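Local structure of GH18 chiitnase (Pseudoalteromonas aurantia, 6K7Z) at residues 25-31 against 71-77; 138-142 against 177-182; 151-157 against 181-187. The protein is a family 18 chitinase that hydrolyses the glycosidic bonds of chitin, probably within the chain as an endochitinase. One frame throughout, in Å; residues are numbered along the deposited sequence.

Contact 1. Residues 25-31 against 71-77; sequences VVNLAFL and KVLISFG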
loop_
_atom_site.group_PDB
_atom_site.type_symbol
_atom_site.label_atom_id
_atom_site.label_comp_id
_atom_site.label_asym_id
_atom_site.label_seq_id
_atom_site.Cartn_x
_atom_site.Cartn_y
_atom_site.Cartn_z
ATOM N N VAL A 25 -7.201 -5.647 -6.370
ATOM C CA VAL A 25 -5.821 -5.200 -6.545
ATOM C C VAL A 25 -4.907 -6.121 -5.754
ATOM O O VAL A 25 -5.178 -6.428 -4.589
ATOM C CB VAL A 25 -5.630 -3.749 -6.061
ATOM C CG1 VAL A 25 -4.199 -3.294 -6.315
ATOM C CG2 VAL A 25 -6.623 -2.812 -6.727
ATOM N N VAL A 26 -3.808 -6.532 -6.372
ATOM C CA VAL A 26 -2.767 -7.286 -5.690
ATOM C C VAL A 26 -1.486 -6.475 -5.773
ATOM O O VAL A 26 -1.045 -6.117 -6.873
ATOM C CB VAL A 26 -2.581 -8.682 -6.296
ATOM C CG1 VAL A 26 -1.334 -9.330 -5.727
ATOM C CG2 VAL A 26 -3.822 -9.529 -6.028
ATOM N N ASN A 27 -0.893 -6.181 -4.613
ATOM C CA ASN A 27 0.380 -5.478 -4.525
ATOM C C ASN A 27 1.491 -6.504 -4.358
ATOM O O ASN A 27 1.551 -7.185 -3.334
ATOM C CB ASN A 27 0.419 -4.510 -3.342
ATOM C CG ASN A 27 -0.653 -3.442 -3.408
ATOM O OD1 ASN A 27 -1.067 -3.031 -4.484
ATOM N ND2 ASN A 27 -1.076 -2.955 -2.240
ATOM N N LEU A 28 2.384 -6.601 -5.344
ATOM C CA LEU A 28 3.529 -7.490 -5.208
ATOM C C LEU A 28 4.584 -6.806 -4.348
ATOM O O LEU A 28 5.019 -5.693 -4.655
ATOM C CB LEU A 28 4.088 -7.871 -6.579
ATOM C CG LEU A 28 3.040 -8.352 -7.573
ATOM C CD1 LEU A 28 3.661 -8.552 -8.949
ATOM C CD2 LEU A 28 2.393 -9.658 -7.073
ATOM N N ALA A 29 4.998 -7.468 -3.275
ATOM C CA ALA A 29 5.954 -6.903 -2.323
ATOM C C ALA A 29 7.255 -7.724 -2.272
ATOM O O ALA A 29 7.190 -8.915 -1.998
ATOM C CB ALA A 29 5.312 -6.859 -0.934
ATOM N N PHE A 30 8.436 -7.133 -2.474
ATOM C CA PHE A 30 8.678 -5.709 -2.671
ATOM C C PHE A 30 9.739 -5.471 -3.737
ATOM O O PHE A 30 10.532 -6.350 -4.087
ATOM C CB PHE A 30 9.186 -5.030 -1.390
ATOM C CG PHE A 30 8.172 -4.916 -0.296
ATOM C CD1 PHE A 30 7.179 -3.957 -0.356
ATOM C CD2 PHE A 30 8.245 -5.737 0.818
ATOM C CE1 PHE A 30 6.240 -3.840 0.678
ATOM C CE2 PHE A 30 7.317 -5.631 1.843
ATOM C CZ PHE A 30 6.320 -4.678 1.774
ATOM N N LEU A 31 9.778 -4.237 -4.202
ATOM C CA LEU A 31 10.917 -3.687 -4.919
ATOM C C LEU A 31 11.506 -2.612 -4.020
ATOM O O LEU A 31 10.756 -1.809 -3.456
ATOM C CB LEU A 31 10.467 -3.110 -6.261
ATOM C CG LEU A 31 11.510 -2.552 -7.226
ATOM C CD1 LEU A 31 12.388 -3.665 -7.767
ATOM C CD2 LEU A 31 10.801 -1.814 -8.353
ATOM N N LYS A 71 -6.067 -5.757 -10.899
ATOM C CA LYS A 71 -4.902 -4.916 -11.122
ATOM C C LYS A 71 -3.748 -5.395 -10.255
ATOM O O LYS A 71 -3.940 -5.792 -9.105
ATOM C CB LYS A 71 -5.211 -3.444 -10.830
ATOM C CG LYS A 71 -6.448 -2.928 -11.562
ATOM C CD LYS A 71 -6.246 -1.511 -12.061
ATOM C CE LYS A 71 -7.362 -1.064 -13.006
ATOM N NZ LYS A 71 -7.254 0.393 -13.322
ATOM N N VAL A 72 -2.552 -5.359 -10.819
ATOM C CA VAL A 72 -1.360 -5.877 -10.170
ATOM C C VAL A 72 -0.349 -4.750 -10.143
ATOM O O VAL A 72 0.051 -4.247 -11.203
ATOM C CB VAL A 72 -0.788 -7.098 -10.903
ATOM C CG1 VAL A 72 0.370 -7.683 -10.115
ATOM C CG2 VAL A 72 -1.878 -8.144 -11.144
ATOM N N LEU A 73 0.063 -4.358 -8.944
ATOM C CA LEU A 73 1.032 -3.294 -8.740
ATOM C C LEU A 73 2.316 -3.878 -8.171
ATOM O O LEU A 73 2.305 -4.931 -7.522
ATOM C CB LEU A 73 0.517 -2.226 -7.768
ATOM C CG LEU A 73 -0.907 -1.700 -7.945
ATOM C CD1 LEU A 73 -1.134 -0.520 -7.008
ATOM C CD2 LEU A 73 -1.177 -1.295 -9.377
ATOM N N ILE A 74 3.415 -3.179 -8.394
ATOM C CA ILE A 74 4.636 -3.454 -7.657
ATOM C C ILE A 74 4.671 -2.506 -6.467
ATOM O O ILE A 74 4.412 -1.302 -6.604
ATOM C CB ILE A 74 5.886 -3.316 -8.554
ATOM C CG1 ILE A 74 7.143 -3.736 -7.788
ATOM C CG2 ILE A 74 6.037 -1.900 -9.154
ATOM C CD1 ILE A 74 7.167 -5.219 -7.423
ATOM N N SER A 75 4.905 -3.055 -5.277
ATOM C CA SER A 75 5.022 -2.232 -4.086
ATOM C C SER A 75 6.489 -1.880 -3.886
ATOM O O SER A 75 7.338 -2.771 -3.749
ATOM C CB SER A 75 4.463 -2.936 -2.855
ATOM O OG SER A 75 4.439 -2.041 -1.762
ATOM N N PHE A 76 6.771 -0.581 -3.857
ATOM C CA PHE A 76 8.115 -0.064 -3.671
ATOM C C PHE A 76 8.291 0.374 -2.227
ATOM O O PHE A 76 7.487 1.158 -1.705
ATOM C CB PHE A 76 8.371 1.120 -4.595
ATOM C CG PHE A 76 9.661 1.819 -4.310
ATOM C CD1 PHE A 76 10.868 1.183 -4.563
ATOM C CD2 PHE A 76 9.667 3.093 -3.769
ATOM C CE1 PHE A 76 12.063 1.824 -4.289
ATOM C CE2 PHE A 76 10.861 3.747 -3.501
ATOM C CZ PHE A 76 12.060 3.109 -3.759
ATOM N N GLY A 77 9.344 -0.124 -1.588
ATOM C CA GLY A 77 9.606 0.272 -0.218
ATOM C C GLY A 77 9.492 -0.882 0.756
ATOM O O GLY A 77 10.247 -1.854 0.667
#
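Leu28 and Val72 meet on the face of the sheet that turns to helix 56-67. Leu28 CD1 lies 3.6 Å from Val72 CG1, the two chains slanting across each other. Leu31 CB rests 3.7 Å from Ile74 CG1. Ile74 has CG1 anti to its backbone N (chi1 -175°), which turns it toward 25-31, and CD1 comes to Leu28 O. On the other face, inside the barrel, Asn27 and Leu73 run side by side in the same direction, with OD1 3.6 Å from Leu73 CD1, a packing contact. Val25 CG1 slants across Leu73 CG at 4.0 Å.

Six backbone bonds join the parallel strands. They run regularly from Val26 N to Lys71 O up to Ser75 N to Leu28 O, at 2.7 Å. Then Ser75 O receives Leu31 N and not Phe30 N, so 25-31 carries one extra residue. The cis peptide between Ala29 and Phe30 lies at this step. It brings Ala29 CB over the centre of the Phe30 ring, 3.3 Å above the plane. Ser75 OG sits at the ring edge, 3.5 Å from CE1. With an alanine at Phe30, the ring edge beside Ser75 OG would be lost, which is likely to open a gap there and uncover Ala29 CB.

Ser75 OG is hydrogen-bonded to Asp113. Ser75 and Gly77 belong to an SxGG sequence, and a cis peptide here is known from family 18 relatives such as hevamine. One face is wholly apolar, covered by helix 56-67 and strand 41-43. The inner face is mixed: Val25 and Leu73, then a buried serine hydroxyl beside the acids of strand 111-115.

Contact 2. Residues 138-142 against 177-182; sequences TQELR and VGQEID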
loop_
_atom_site.group_PDB
_atom_site.type_symbol
_atom_site.label_atom_id
_atom_site.label_comp_id
_atom_site.label_asym_id
_atom_site.label_seq_id
_atom_site.Cartn_x
_atom_site.Cartn_y
_atom_site.Cartn_z
ATOM N N THR A 138 5.643 11.369 -6.320
ATOM C CA THR A 138 4.316 11.151 -6.884
ATOM C C THR A 138 4.142 11.908 -8.195
ATOM O O THR A 138 3.657 11.344 -9.181
ATOM C CB THR A 138 3.233 11.547 -5.878
ATOM O OG1 THR A 138 3.297 10.678 -4.738
ATOM C CG2 THR A 138 1.853 11.427 -6.505
ATOM N N GLN A 139 4.581 13.170 -8.242
ATOM C CA GLN A 139 4.420 13.964 -9.453
ATOM C C GLN A 139 5.194 13.353 -10.613
ATOM O O GLN A 139 4.673 13.226 -11.728
ATOM C CB GLN A 139 4.876 15.400 -9.197
ATOM C CG GLN A 139 3.903 16.223 -8.365
ATOM C CD GLN A 139 4.473 17.569 -7.950
ATOM O OE1 GLN A 139 5.688 17.752 -7.892
ATOM N NE2 GLN A 139 3.591 18.517 -7.646
ATOM N N GLU A 140 6.446 12.966 -10.368
ATOM C CA GLU A 140 7.273 12.428 -11.441
ATOM C C GLU A 140 6.763 11.074 -11.903
ATOM O O GLU A 140 6.827 10.748 -13.094
ATOM C CB GLU A 140 8.722 12.324 -10.974
ATOM C CG GLU A 140 9.330 13.647 -10.576
ATOM C CD GLU A 140 9.640 14.513 -11.777
ATOM O OE1 GLU A 140 9.453 14.040 -12.927
ATOM O OE2 GLU A 140 10.090 15.653 -11.568
ATOM N N LEU A 141 6.260 10.269 -10.972
ATOM C CA LEU A 141 5.718 8.969 -11.339
ATOM C C LEU A 141 4.439 9.124 -12.151
ATOM O O LEU A 141 4.247 8.431 -13.161
ATOM C CB LEU A 141 5.476 8.158 -10.067
ATOM C CG LEU A 141 5.564 6.637 -10.020
ATOM C CD1 LEU A 141 6.763 6.110 -10.768
ATOM C CD2 LEU A 141 5.628 6.219 -8.553
ATOM N N ARG A 142 3.566 10.042 -11.730
ATOM C CA ARG A 142 2.285 10.247 -12.399
ATOM C C ARG A 142 2.478 10.790 -13.804
ATOM O O ARG A 142 1.703 10.463 -14.710
ATOM C CB ARG A 142 1.412 11.196 -11.569
ATOM C CG ARG A 142 0.048 11.496 -12.177
ATOM C CD ARG A 142 -0.678 10.201 -12.529
ATOM N NE ARG A 142 -1.390 9.658 -11.385
ATOM C CZ ARG A 142 -1.826 8.405 -11.305
ATOM N NH1 ARG A 142 -1.609 7.555 -12.296
ATOM N NH2 ARG A 142 -2.477 8.002 -10.228
ATOM N N VAL A 177 -0.573 16.806 -3.544
ATOM C CA VAL A 177 -0.658 15.921 -4.707
ATOM C C VAL A 177 -1.723 14.840 -4.541
ATOM O O VAL A 177 -1.753 13.874 -5.310
ATOM C CB VAL A 177 0.699 15.255 -5.017
ATOM C CG1 VAL A 177 1.778 16.302 -5.336
ATOM C CG2 VAL A 177 1.122 14.314 -3.866
ATOM N N GLY A 178 -2.611 14.992 -3.557
ATOM C CA GLY A 178 -3.659 14.000 -3.365
ATOM C C GLY A 178 -4.467 13.721 -4.617
ATOM O O GLY A 178 -4.913 12.589 -4.838
ATOM N N GLN A 179 -4.654 14.737 -5.462
ATOM C CA GLN A 179 -5.410 14.551 -6.694
ATOM C C GLN A 179 -4.725 13.590 -7.658
ATOM O O GLN A 179 -5.381 13.070 -8.568
ATOM C CB GLN A 179 -5.650 15.906 -7.367
ATOM C CG GLN A 179 -4.397 16.566 -7.945
ATOM C CD GLN A 179 -3.484 17.214 -6.898
ATOM O OE1 GLN A 179 -3.811 17.287 -5.707
ATOM N NE2 GLN A 179 -2.332 17.708 -7.354
ATOM N N GLU A 180 -3.434 13.323 -7.474
ATOM C CA GLU A 180 -2.687 12.432 -8.347
ATOM C C GLU A 180 -2.539 11.023 -7.787
ATOM O O GLU A 180 -1.953 10.163 -8.451
ATOM C CB GLU A 180 -1.305 13.025 -8.627
ATOM C CG GLU A 180 -1.386 14.362 -9.352
ATOM C CD GLU A 180 -0.034 14.940 -9.678
ATOM O OE1 GLU A 180 0.980 14.218 -9.566
ATOM O OE2 GLU A 180 0.015 16.129 -10.052
ATOM N N ILE A 181 -3.034 10.776 -6.583
ATOM C CA ILE A 181 -2.934 9.477 -5.924
ATOM C C ILE A 181 -4.279 8.782 -6.050
ATOM O O ILE A 181 -5.328 9.393 -5.796
ATOM C CB ILE A 181 -2.543 9.652 -4.444
ATOM C CG1 ILE A 181 -1.139 10.249 -4.332
ATOM C CG2 ILE A 181 -2.697 8.331 -3.664
ATOM C CD1 ILE A 181 -0.747 10.633 -2.914
ATOM N N ASP A 182 -4.262 7.502 -6.412
ATOM C CA ASP A 182 -5.531 6.801 -6.559
ATOM C C ASP A 182 -6.145 6.445 -5.212
ATOM O O ASP A 182 -7.352 6.627 -5.017
ATOM C CB ASP A 182 -5.345 5.561 -7.427
ATOM C CG ASP A 182 -5.043 5.922 -8.872
ATOM O OD1 ASP A 182 -5.991 6.219 -9.622
ATOM O OD2 ASP A 182 -3.868 5.923 -9.243
HETATM O O HOH W 1 2.663 14.840 -12.350
#
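Arg142 on helix 130-144 faces Glu180 in the 3-10 turn 178-180, their CA atoms 6.8 Å apart, and one helical turn earlier Gln139 faces Val177. The Arg142 chain leaves with CG anti to the backbone N (chi1 179°) and then bends twice. This carries the guanidinium alongside the Glu180 side chain, in the opposite direction, to the backbone. NE, at 3.0 Å, and NH2, at 2.8 Å, both bind Glu180 O, which lies near the guanidinium plane. NH2 also makes a salt bridge to Asp182 OD2 at 2.7 Å, from above the carboxylate plane; the two planes stand 86° apart. NH1 turns to the carbonyls of Leu145 and Tyr150, so the group is fixed on several sides.

The Glu180 carboxylate does not reach the guanidinium. Its OE1 comes against the helix backbone, 3.5 Å from Gln139 CA, and takes a weak bond from a water that also binds Gln139 O. Thr138 CG2 packs on Val177 CG2 and lies 3.9 Å from Ile181 CG1, the Thr138 and Ile181 side chains crossing at about a right angle. The arrangement is that of an outer helix of a (beta/alpha)8 barrel, fastened to the turn from helix 169-177 into strand 183-187.

Contact 3. Residues 151-157 against 181-187; sequences IISHAPQ and IDWLNVQ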
loop_
_atom_site.group_PDB
_atom_site.type_symbol
_atom_site.label_atom_id
_atom_site.label_comp_id
_atom_site.label_asym_id
_atom_site.label_seq_id
_atom_site.Cartn_x
_atom_site.Cartn_y
_atom_site.Cartn_z
ATOM N N ILE A 151 -2.124 2.956 -11.864
ATOM C CA ILE A 151 -2.465 3.204 -10.469
ATOM C C ILE A 151 -1.209 3.636 -9.734
ATOM O O ILE A 151 -0.133 3.055 -9.928
ATOM C CB ILE A 151 -3.062 1.941 -9.814
ATOM C CG1 ILE A 151 -4.358 1.536 -10.513
ATOM C CG2 ILE A 151 -3.301 2.160 -8.317
ATOM C CD1 ILE A 151 -5.509 2.462 -10.225
ATOM N N ILE A 152 -1.348 4.646 -8.879
ATOM C CA ILE A 152 -0.330 5.004 -7.896
ATOM C C ILE A 152 -1.036 5.037 -6.552
ATOM O O ILE A 152 -1.908 5.883 -6.326
ATOM C CB ILE A 152 0.341 6.354 -8.186
ATOM C CG1 ILE A 152 1.043 6.324 -9.543
ATOM C CG2 ILE A 152 1.360 6.681 -7.094
ATOM C CD1 ILE A 152 1.682 7.661 -9.923
ATOM N N SER A 153 -0.692 4.103 -5.677
ATOM C CA SER A 153 -1.172 4.131 -4.306
ATOM C C SER A 153 0.003 4.376 -3.372
ATOM O O SER A 153 1.169 4.265 -3.767
ATOM C CB SER A 153 -1.889 2.820 -3.950
ATOM O OG SER A 153 -1.036 1.700 -4.084
ATOM N N HIS A 154 -0.318 4.782 -2.143
ATOM C CA HIS A 154 0.619 4.848 -1.026
ATOM C C HIS A 154 0.042 4.023 0.115
ATOM O O HIS A 154 -1.154 3.737 0.132
ATOM C CB HIS A 154 0.847 6.284 -0.523
ATOM C CG HIS A 154 1.536 7.182 -1.499
ATOM N ND1 HIS A 154 2.742 7.784 -1.221
ATOM C CD2 HIS A 154 1.175 7.606 -2.731
ATOM C CE1 HIS A 154 3.097 8.543 -2.244
ATOM N NE2 HIS A 154 2.169 8.442 -3.178
ATOM N N ALA A 155 0.877 3.685 1.099
ATOM C CA ALA A 155 0.459 2.828 2.217
ATOM C C ALA A 155 0.840 3.455 3.553
ATOM O O ALA A 155 1.652 2.902 4.309
ATOM C CB ALA A 155 1.050 1.423 2.086
ATOM N N PRO A 156 0.256 4.604 3.887
ATOM C CA PRO A 156 0.646 5.302 5.113
ATOM C C PRO A 156 0.121 4.630 6.369
ATOM O O PRO A 156 -0.870 3.893 6.368
ATOM C CB PRO A 156 0.015 6.684 4.942
ATOM C CG PRO A 156 -1.188 6.421 4.103
ATOM C CD PRO A 156 -0.768 5.359 3.139
ATOM N N GLN A 157 0.792 4.911 7.443
ATOM C CA GLN A 157 0.337 4.553 8.776
ATOM C C GLN A 157 -0.465 5.702 9.378
ATOM O O GLN A 157 -0.325 6.852 8.952
ATOM C CB GLN A 157 1.537 4.204 9.646
ATOM C CG GLN A 157 2.249 2.964 9.127
ATOM C CD GLN A 157 3.640 2.820 9.679
ATOM O OE1 GLN A 157 3.826 2.573 10.873
ATOM N NE2 GLN A 157 4.632 2.976 8.814
ATOM N N ILE A 181 -3.034 10.776 -6.583
ATOM C CA ILE A 181 -2.934 9.477 -5.924
ATOM C C ILE A 181 -4.279 8.782 -6.050
ATOM O O ILE A 181 -5.328 9.393 -5.796
ATOM C CB ILE A 181 -2.543 9.652 -4.444
ATOM C CG1 ILE A 181 -1.139 10.249 -4.332
ATOM C CG2 ILE A 181 -2.697 8.331 -3.664
ATOM C CD1 ILE A 181 -0.747 10.633 -2.914
ATOM N N ASP A 182 -4.262 7.502 -6.412
ATOM C CA ASP A 182 -5.531 6.801 -6.559
ATOM C C ASP A 182 -6.145 6.445 -5.212
ATOM O O ASP A 182 -7.352 6.627 -5.017
ATOM C CB ASP A 182 -5.345 5.561 -7.427
ATOM C CG ASP A 182 -5.043 5.922 -8.872
ATOM O OD1 ASP A 182 -5.991 6.219 -9.622
ATOM O OD2 ASP A 182 -3.868 5.923 -9.243
ATOM N N TRP A 183 -5.348 5.949 -4.265
ATOM C CA TRP A 183 -5.871 5.689 -2.927
ATOM C C TRP A 183 -4.714 5.473 -1.960
ATOM O O TRP A 183 -3.559 5.314 -2.359
ATOM C CB TRP A 183 -6.812 4.483 -2.898
ATOM C CG TRP A 183 -6.200 3.206 -3.376
ATOM C CD1 TRP A 183 -5.394 2.359 -2.658
ATOM C CD2 TRP A 183 -6.360 2.611 -4.665
ATOM N NE1 TRP A 183 -5.036 1.288 -3.433
ATOM C CE2 TRP A 183 -5.612 1.418 -4.670
ATOM C CE3 TRP A 183 -7.064 2.970 -5.820
ATOM C CZ2 TRP A 183 -5.552 0.584 -5.781
ATOM C CZ3 TRP A 183 -6.999 2.138 -6.923
ATOM C CH2 TRP A 183 -6.243 0.967 -6.901
ATOM N N LEU A 184 -5.056 5.470 -0.679
ATOM C CA LEU A 184 -4.127 5.220 0.414
ATOM C C LEU A 184 -4.485 3.894 1.061
ATOM O O LEU A 184 -5.639 3.692 1.448
ATOM C CB LEU A 184 -4.214 6.320 1.471
ATOM C CG LEU A 184 -3.990 7.765 1.042
ATOM C CD1 LEU A 184 -4.151 8.690 2.259
ATOM C CD2 LEU A 184 -2.602 7.919 0.398
ATOM N N ASN A 185 -3.502 3.005 1.190
ATOM C CA ASN A 185 -3.683 1.757 1.942
ATOM C C ASN A 185 -3.264 2.039 3.379
ATOM O O ASN A 185 -2.095 1.888 3.733
ATOM C CB ASN A 185 -2.845 0.634 1.341
ATOM C CG ASN A 185 -3.257 0.278 -0.085
ATOM O OD1 ASN A 185 -4.438 0.084 -0.377
ATOM N ND2 ASN A 185 -2.271 0.184 -0.978
ATOM N N VAL A 186 -4.211 2.478 4.216
ATOM C CA VAL A 186 -3.875 2.863 5.587
ATOM C C VAL A 186 -3.640 1.607 6.424
ATOM O O VAL A 186 -4.503 0.727 6.505
ATOM C CB VAL A 186 -4.975 3.736 6.212
ATOM C CG1 VAL A 186 -4.547 4.185 7.605
ATOM C CG2 VAL A 186 -5.294 4.941 5.314
ATOM N N GLN A 187 -2.475 1.527 7.071
ATOM C CA GLN A 187 -2.106 0.353 7.863
ATOM C C GLN A 187 -2.615 0.528 9.286
ATOM O O GLN A 187 -1.925 1.059 10.158
ATOM C CB GLN A 187 -0.597 0.141 7.854
ATOM C CG GLN A 187 0.038 0.168 6.480
ATOM C CD GLN A 187 1.512 -0.202 6.523
ATOM O OE1 GLN A 187 1.951 -0.924 7.420
ATOM N NE2 GLN A 187 2.284 0.288 5.545
HETATM O O HOH W 2 -2.680 -0.712 -3.838
#
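Ser153, Trp183 and Asn185 grip one water on the inner face of the strand pair. It donates to Ser153 OG at 2.9 Å, and accepts from Trp183 NE1 and, at 3.0 Å, from Asn185 ND2. Ser153 OG also bonds Asp113, whose carboxylate is weakly bonded by Asn185 ND2, so the water belongs to a polar group inside the barrel.

Trp183 covers the strand next to this site. Its CG stands between the backbone N and the carbonyl carbon (chi1 58°), which lays the indole over Ile151 and Ser153. Ser153 CB lies over the five-membered ring, 3.9 Å from its centroid. Ile151 CG2 lies over the six-membered ring on the same face. Both are CH-pi contacts.

On the opposite side of the strand, His154 CD2 touches Ile181 CD1 at 3.6 Å, the side chains crossing at about a right angle. The ring is set by two outside bonds, ND1 with Tyr170 and NE2 with Thr138. Pro156 lies crosswise on Leu184, with CD near CB.

The backbones pair in parallel. Asn185 N donates to His154 O at 2.7 Å in the carbonyl plane, while His154 N to Trp183 O is longer, at 3.3 Å. Trp183 N is buried without a partner. At the start, Asp182 OD2, the same oxygen that holds the salt bridge to Arg142, takes Ile152 N on its anti side at 2.8 Å, in a nearly straight bond (168°). At the far end, Gln187 N binds Pro156 O, and Gln187 NE2 reaches Ala155 O and Glu117.

Asp113, Asp115 and Glu117 fit the DxxDxDxE signature of family 18, whose glutamate is the usual acid catalyst. The contact is the strand pair of a beta-alpha-beta unit in a (beta/alpha)8 barrel, with Gln187, near Asp115 and Glu117 at the C-terminal end, facing the probable active site.

From the N terminus, contact 1 comes first. It closes the loop from strand 25-33 through helix 56-67 to strand 71-77, and is complete before the others open. The chain passes strand 111-115, which pairs with both 71-77 and 151-154 and so bridges contacts 1 and 3. Contact 2 opens on helix 130-144 and contact 3 on strand 151-154; both then close around 177-187, so they cross and share Ile181 and Asp182. Contacts 1 and 3 also touch across the barrel interior, where Leu73 CD1 packs 3.7 Å from Ile151 CG2. Contact 2 adds an outer helix, whose Leu141 and Arg142 pack on Ile152 of contact 3.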